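Local coordinates for protein 2-polyprenyl-6-methoxyphenol hydroxylase-like FAD-dependent oxidoreductase (Streptomyces sp. NRRL 11266, PDB 6UI5) that binds flavin-adenine dinucleotide and is an FAD-dependent oxidoreductase related to the aromatic-ring hydroxylases, at residues V113-E125 / T134-L146. Sequence-based numbering, arbitrary orientation.
With FAD (flavin-adenine dinucleotide), chain C.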
loop_
_atom_site.group_PDB
_atom_site.type_symbol
_atom_site.label_atom_id
_atom_site.label_comp_id
_atom_site.label_asym_id
_atom_site.label_seq_id
_atom_site.Cartn_x
_atom_site.Cartn_y
_atom_site.Cartn_z
ATOM N N VAL A 113 -18.662 -17.089 -37.420
ATOM C CA VAL A 113 -18.983 -15.692 -37.201
ATOM C C VAL A 113 -19.076 -14.984 -38.541
ATOM O O VAL A 113 -18.212 -15.151 -39.406
ATOM C CB VAL A 113 -17.904 -15.043 -36.325
ATOM C CG1 VAL A 113 -18.058 -13.548 -36.372
ATOM C CG2 VAL A 113 -18.007 -15.561 -34.916
ATOM N N ASP A 114 -20.128 -14.200 -38.726
ATOM C CA ASP A 114 -20.157 -13.291 -39.869
ATOM C C ASP A 114 -19.303 -12.090 -39.488
ATOM O O ASP A 114 -19.760 -11.182 -38.791
ATOM C CB ASP A 114 -21.581 -12.892 -40.219
ATOM C CG ASP A 114 -21.657 -11.980 -41.449
ATOM O OD1 ASP A 114 -20.641 -11.819 -42.171
ATOM O OD2 ASP A 114 -22.748 -11.438 -41.696
ATOM N N LEU A 115 -18.057 -12.083 -39.950
ATOM C CA LEU A 115 -17.105 -11.016 -39.657
ATOM C C LEU A 115 -17.122 -9.981 -40.792
ATOM O O LEU A 115 -17.017 -10.344 -41.969
ATOM C CB LEU A 115 -15.711 -11.634 -39.472
ATOM C CG LEU A 115 -14.569 -10.829 -38.843
ATOM C CD1 LEU A 115 -13.376 -11.723 -38.607
ATOM C CD2 LEU A 115 -14.146 -9.655 -39.741
ATOM N N ARG A 116 -17.248 -8.691 -40.432
ATOM C CA ARG A 116 -17.424 -7.584 -41.389
ATOM C C ARG A 116 -16.411 -6.472 -41.172
ATOM O O ARG A 116 -16.682 -5.527 -40.427
ATOM C CB ARG A 116 -18.807 -6.990 -41.303
ATOM C CG ARG A 116 -19.854 -7.995 -41.172
ATOM C CD ARG A 116 -21.159 -7.459 -41.640
ATOM N NE ARG A 116 -22.114 -8.546 -41.678
ATOM C CZ ARG A 116 -23.424 -8.393 -41.563
ATOM N NH1 ARG A 116 -23.943 -7.188 -41.399
ATOM N NH2 ARG A 116 -24.212 -9.452 -41.607
ATOM N N TRP A 117 -15.296 -6.542 -41.885
ATOM C CA TRP A 117 -14.438 -5.378 -41.980
ATOM C C TRP A 117 -15.180 -4.221 -42.685
ATOM O O TRP A 117 -16.227 -4.408 -43.319
ATOM C CB TRP A 117 -13.148 -5.762 -42.707
ATOM C CG TRP A 117 -12.488 -7.007 -42.153
ATOM C CD1 TRP A 117 -12.478 -8.257 -42.712
ATOM C CD2 TRP A 117 -11.746 -7.112 -40.935
ATOM N NE1 TRP A 117 -11.769 -9.129 -41.918
ATOM C CE2 TRP A 117 -11.310 -8.451 -40.820
ATOM C CE3 TRP A 117 -11.405 -6.203 -39.928
ATOM C CZ2 TRP A 117 -10.561 -8.901 -39.735
ATOM C CZ3 TRP A 117 -10.655 -6.655 -38.847
ATOM C CH2 TRP A 117 -10.241 -7.988 -38.764
ATOM N N ALA A 118 -14.652 -3.001 -42.517
ATOM C CA ALA A 118 -15.167 -1.801 -43.192
ATOM C C ALA A 118 -16.663 -1.587 -42.950
ATOM O O ALA A 118 -17.401 -1.147 -43.832
ATOM C CB ALA A 118 -14.870 -1.842 -44.701
ATOM N N THR A 119 -17.121 -1.895 -41.745
ATOM C CA THR A 119 -18.519 -1.696 -41.380
ATOM C C THR A 119 -18.582 -0.945 -40.052
ATOM O O THR A 119 -17.913 -1.326 -39.089
ATOM C CB THR A 119 -19.265 -3.037 -41.303
ATOM O OG1 THR A 119 -19.077 -3.774 -42.526
ATOM C CG2 THR A 119 -20.738 -2.797 -41.121
ATOM N N ARG A 120 -19.341 0.148 -40.012
ATOM C CA ARG A 120 -19.431 0.974 -38.817
ATOM C C ARG A 120 -20.822 0.890 -38.212
ATOM O O ARG A 120 -21.827 0.944 -38.925
ATOM C CB ARG A 120 -19.108 2.441 -39.103
ATOM C CG ARG A 120 -19.496 3.356 -37.940
ATOM C CD ARG A 120 -19.401 4.842 -38.269
ATOM N NE ARG A 120 -18.033 5.230 -38.590
ATOM C CZ ARG A 120 -17.070 5.378 -37.687
ATOM N NH1 ARG A 120 -15.853 5.733 -38.079
ATOM N NH2 ARG A 120 -17.325 5.169 -36.395
ATOM N N LEU A 121 -20.867 0.783 -36.894
ATOM C CA LEU A 121 -22.108 0.919 -36.153
ATOM C C LEU A 121 -22.322 2.393 -35.834
ATOM O O LEU A 121 -21.519 3.006 -35.117
ATOM C CB LEU A 121 -22.064 0.075 -34.878
ATOM C CG LEU A 121 -23.360 0.019 -34.100
ATOM C CD1 LEU A 121 -23.456 -1.351 -33.551
ATOM C CD2 LEU A 121 -23.338 1.016 -32.967
ATOM N N THR A 122 -23.403 2.962 -36.363
ATOM C CA THR A 122 -23.706 4.364 -36.124
ATOM C C THR A 122 -24.705 4.588 -35.001
ATOM O O THR A 122 -24.763 5.697 -34.461
ATOM C CB THR A 122 -24.237 4.994 -37.400
ATOM O OG1 THR A 122 -25.522 4.428 -37.698
ATOM C CG2 THR A 122 -23.295 4.664 -38.523
ATOM N N GLY A 123 -25.489 3.578 -34.639
ATOM C CA GLY A 123 -26.399 3.723 -33.517
ATOM C C GLY A 123 -27.232 2.475 -33.312
ATOM O O GLY A 123 -27.072 1.461 -34.009
ATOM N N PHE A 124 -28.151 2.582 -32.352
ATOM C CA PHE A 124 -29.010 1.478 -31.946
ATOM C C PHE A 124 -30.128 2.023 -31.067
ATOM O O PHE A 124 -29.970 3.056 -30.404
ATOM C CB PHE A 124 -28.219 0.419 -31.179
ATOM C CG PHE A 124 -27.749 0.886 -29.829
ATOM C CD1 PHE A 124 -26.641 1.718 -29.713
ATOM C CD2 PHE A 124 -28.416 0.498 -28.672
ATOM C CE1 PHE A 124 -26.206 2.155 -28.466
ATOM C CE2 PHE A 124 -27.980 0.926 -27.423
ATOM C CZ PHE A 124 -26.878 1.758 -27.322
ATOM N N GLU A 125 -31.250 1.303 -31.038
ATOM C CA GLU A 125 -32.293 1.635 -30.073
ATOM C C GLU A 125 -32.873 0.379 -29.432
ATOM O O GLU A 125 -33.103 -0.639 -30.094
ATOM C CB GLU A 125 -33.416 2.473 -30.709
ATOM C CG GLU A 125 -34.709 2.450 -29.899
ATOM C CD GLU A 125 -35.510 3.744 -29.966
ATOM O OE1 GLU A 125 -35.127 4.656 -30.727
ATOM O OE2 GLU A 125 -36.530 3.852 -29.249
ATOM N N THR A 134 -32.621 -2.893 -32.117
ATOM C CA THR A 134 -32.407 -2.600 -33.525
ATOM C C THR A 134 -31.150 -1.749 -33.646
ATOM O O THR A 134 -30.935 -0.818 -32.862
ATOM C CB THR A 134 -33.625 -1.887 -34.123
ATOM O OG1 THR A 134 -34.815 -2.617 -33.776
ATOM C CG2 THR A 134 -33.515 -1.746 -35.661
ATOM N N VAL A 135 -30.306 -2.099 -34.605
ATOM C CA VAL A 135 -28.990 -1.499 -34.745
ATOM C C VAL A 135 -28.882 -0.926 -36.156
ATOM O O VAL A 135 -29.682 -1.247 -37.037
ATOM C CB VAL A 135 -27.895 -2.544 -34.448
ATOM C CG1 VAL A 135 -27.714 -3.483 -35.616
ATOM C CG2 VAL A 135 -26.621 -1.896 -34.044
ATOM N N THR A 136 -27.925 -0.022 -36.361
ATOM C CA THR A 136 -27.698 0.509 -37.700
ATOM C C THR A 136 -26.213 0.440 -38.012
ATOM O O THR A 136 -25.379 0.852 -37.192
ATOM C CB THR A 136 -28.207 1.949 -37.871
ATOM O OG1 THR A 136 -27.192 2.871 -37.498
ATOM C CG2 THR A 136 -29.445 2.202 -37.036
ATOM N N LEU A 137 -25.900 -0.081 -39.204
ATOM C CA LEU A 137 -24.543 -0.320 -39.682
ATOM C C LEU A 137 -24.328 0.463 -40.967
ATOM O O LEU A 137 -25.200 0.460 -41.838
ATOM C CB LEU A 137 -24.302 -1.810 -39.947
ATOM C CG LEU A 137 -24.075 -2.760 -38.763
ATOM C CD1 LEU A 137 -25.348 -2.970 -37.997
ATOM C CD2 LEU A 137 -23.575 -4.089 -39.261
ATOM N N ALA A 138 -23.157 1.099 -41.098
ATOM C CA ALA A 138 -22.857 2.040 -42.188
ATOM C C ALA A 138 -21.675 1.543 -43.022
ATOM O O ALA A 138 -20.519 1.892 -42.761
ATOM C CB ALA A 138 -22.574 3.460 -41.640
ATOM N N SER A 139 -21.974 0.748 -44.046
ATOM C CA SER A 139 -21.001 0.351 -45.048
ATOM C C SER A 139 -20.979 1.384 -46.183
ATOM O O SER A 139 -21.740 2.360 -46.190
ATOM C CB SER A 139 -21.331 -1.047 -45.574
ATOM O OG SER A 139 -20.250 -1.622 -46.291
ATOM N N ASP A 140 -20.085 1.168 -47.156
ATOM C CA ASP A 140 -20.082 1.999 -48.356
ATOM C C ASP A 140 -21.403 1.887 -49.095
ATOM O O ASP A 140 -21.931 2.889 -49.592
ATOM C CB ASP A 140 -18.936 1.601 -49.285
ATOM C CG ASP A 140 -17.622 1.431 -48.558
ATOM O OD1 ASP A 140 -17.639 1.084 -47.351
ATOM O OD2 ASP A 140 -16.571 1.652 -49.201
ATOM N N ALA A 141 -21.953 0.672 -49.164
ATOM C CA ALA A 141 -23.174 0.425 -49.925
ATOM C C ALA A 141 -24.324 1.291 -49.433
ATOM O O ALA A 141 -25.063 1.876 -50.234
ATOM C CB ALA A 141 -23.545 -1.051 -49.835
ATOM N N GLY A 142 -24.491 1.381 -48.116
ATOM C CA GLY A 142 -25.541 2.191 -47.532
ATOM C C GLY A 142 -25.616 2.076 -46.023
ATOM O O GLY A 142 -24.608 2.232 -45.331
ATOM N N GLU A 143 -26.815 1.806 -45.506
ATOM C CA GLU A 143 -27.049 1.672 -44.070
ATOM C C GLU A 143 -28.015 0.510 -43.855
ATOM O O GLU A 143 -29.215 0.634 -44.136
ATOM C CB GLU A 143 -27.596 2.951 -43.453
ATOM C CG GLU A 143 -26.534 3.932 -43.037
ATOM C CD GLU A 143 -27.075 5.025 -42.136
ATOM O OE1 GLU A 143 -28.314 5.192 -42.081
ATOM O OE2 GLU A 143 -26.262 5.708 -41.475
ATOM N N GLU A 144 -27.494 -0.614 -43.355
ATOM C CA GLU A 144 -28.375 -1.661 -42.882
ATOM C C GLU A 144 -28.864 -1.308 -41.492
ATOM O O GLU A 144 -28.103 -0.822 -40.647
ATOM C CB GLU A 144 -27.685 -3.021 -42.871
ATOM C CG GLU A 144 -28.670 -4.141 -43.205
ATOM C CD GLU A 144 -28.404 -5.418 -42.429
ATOM O OE1 GLU A 144 -29.377 -6.141 -42.135
ATOM O OE2 GLU A 144 -27.231 -5.702 -42.124
ATOM N N GLN A 145 -30.150 -1.527 -41.264
ATOM C CA GLN A 145 -30.777 -1.315 -39.972
ATOM C C GLN A 145 -31.079 -2.724 -39.430
ATOM O O GLN A 145 -32.150 -3.273 -39.687
ATOM C CB GLN A 145 -32.037 -0.433 -40.151
ATOM C CG GLN A 145 -32.348 0.534 -39.013
ATOM C CD GLN A 145 -33.835 0.707 -38.793
ATOM O OE1 GLN A 145 -34.543 -0.257 -38.489
ATOM N NE2 GLN A 145 -34.324 1.931 -38.962
ATOM N N LEU A 146 -30.137 -3.304 -38.678
ATOM C CA LEU A 146 -30.223 -4.709 -38.267
ATOM C C LEU A 146 -30.954 -4.883 -36.933
ATOM O O LEU A 146 -30.674 -4.187 -35.945
ATOM C CB LEU A 146 -28.828 -5.333 -38.191
ATOM C CG LEU A 146 -28.628 -6.761 -37.682
ATOM C CD1 LEU A 146 -29.676 -7.742 -38.232
ATOM C CD2 LEU A 146 -27.226 -7.233 -38.067
HETATM P PA FAD C . -9.481 -2.143 -29.158
HETATM O O1A FAD C . -8.154 -2.866 -29.221
HETATM O O2A FAD C . -9.210 -0.651 -29.054
HETATM O O5B FAD C . -10.473 -2.606 -30.403
HETATM C C5B FAD C . -11.689 -1.911 -30.633
HETATM C C4B FAD C . -12.099 -2.125 -32.127
HETATM O O4B FAD C . -13.287 -1.648 -32.409
HETATM C C3B FAD C . -11.129 -1.355 -33.053
HETATM O O3B FAD C . -10.861 -2.132 -34.137
HETATM C C2B FAD C . -11.924 -0.101 -33.466
HETATM O O2B FAD C . -11.296 0.452 -34.694
HETATM C C1B FAD C . -13.104 -0.616 -33.683
HETATM N N9A FAD C . -14.230 0.292 -33.589
HETATM C C8A FAD C . -14.357 1.349 -32.757
HETATM N N7A FAD C . -15.585 1.879 -32.941
HETATM C C5A FAD C . -16.222 1.131 -33.875
HETATM C C6A FAD C . -17.489 1.212 -34.441
HETATM N N6A FAD C . -18.675 2.051 -34.356
HETATM N N1A FAD C . -17.875 0.332 -35.370
HETATM C C2A FAD C . -17.038 -0.655 -35.758
HETATM N N3A FAD C . -15.801 -0.744 -35.191
HETATM C C4A FAD C . -15.393 0.144 -34.258
HETATM N N1 FAD C . -1.960 -4.394 -24.101
HETATM C C2 FAD C . -1.090 -5.394 -23.419
HETATM O O2 FAD C . -1.516 -6.440 -23.051
HETATM N N3 FAD C . 0.348 -5.064 -23.203
HETATM C C4 FAD C . 0.867 -3.776 -23.666
HETATM O O4 FAD C . 2.005 -3.485 -23.512
HETATM C C4X FAD C . -0.043 -2.788 -24.351
HETATM N N5 FAD C . 0.529 -1.532 -24.777
HETATM C C5X FAD C . -0.345 -0.533 -25.441
HETATM C C6 FAD C . 0.218 0.680 -25.843
HETATM C C7 FAD C . -0.574 1.633 -26.475
HETATM C C7M FAD C . 0.303 2.837 -26.792
HETATM C C8 FAD C . -1.935 1.399 -26.720
HETATM C C8M FAD C . -2.728 2.506 -27.425
HETATM C C9 FAD C . -2.506 0.179 -26.314
HETATM C C9A FAD C . -1.718 -0.801 -25.665
HETATM N N10 FAD C . -2.318 -2.113 -25.210
HETATM C C10 FAD C . -1.449 -3.093 -24.565
HETATM C "C1'" FAD C . -3.743 -2.380 -25.492
HETATM C "C2'" FAD C . -4.697 -2.716 -24.333
HETATM O "O2'" FAD C . -4.603 -4.039 -23.953
HETATM C "C3'" FAD C . -6.148 -2.576 -24.790
HETATM O "O3'" FAD C . -6.937 -2.621 -23.644
HETATM C "C4'" FAD C . -6.670 -3.694 -25.716
HETATM O "O4'" FAD C . -5.960 -3.828 -26.915
HETATM C "C5'" FAD C . -8.092 -3.237 -26.064
HETATM O "O5'" FAD C . -8.858 -4.301 -26.554
HETATM P P FAD C . -10.393 -4.038 -27.108
HETATM O O1P FAD C . -10.736 -5.109 -28.116
HETATM O O2P FAD C . -11.436 -3.911 -26.014
HETATM O O3P FAD C . -10.337 -2.538 -27.798
#
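Glu125 and Thr134 exchange backbone hydrogen bonds near the turn end of a beta hairpin, whose strands 120-125 and 134-138 run antiparallel with axes 4.5 Å apart and directions 140° apart. Pairing passes through Phe124–Val135 and Gly123–Thr136, then slips by one residue before Leu121–Leu137. At this beta bulge Thr122 N bonds to Thr136 O (3.0 Å), and Thr136 N to Gly123 O.

On one face Leu121 crosses Val135 at about a right angle; with chi1 at -174° its branch is carried over toward Val135, and CD1 meets CG2 of Val135 at 3.2 Å. Farther along, the Thr119 methyl CG2 rests 3.6 Å from Leu137 CD2. At the bulge Thr122 points toward the partner strand, and its CG2 packs on Ala138 CB at 3.4 Å. Arg116 bonds Asp114 OD2 through NE and NH2, while its NH1 makes a long salt bridge, 3.7 Å, with Glu144 OE2.

Leu121 also meets the adenine of FAD: its N donates to N1A and its O accepts from N6A, both weakly. Strand 134-138 is the middle of three, bonded to 143-146 through Leu137 N to Glu144 O. Beside the parallel Rossmann-type sheet, Leu121 and Phe124 pack on Leu151 of strand 150-153, Leu137 touches Val31, and strand 114-116 pairs with strand 28-31.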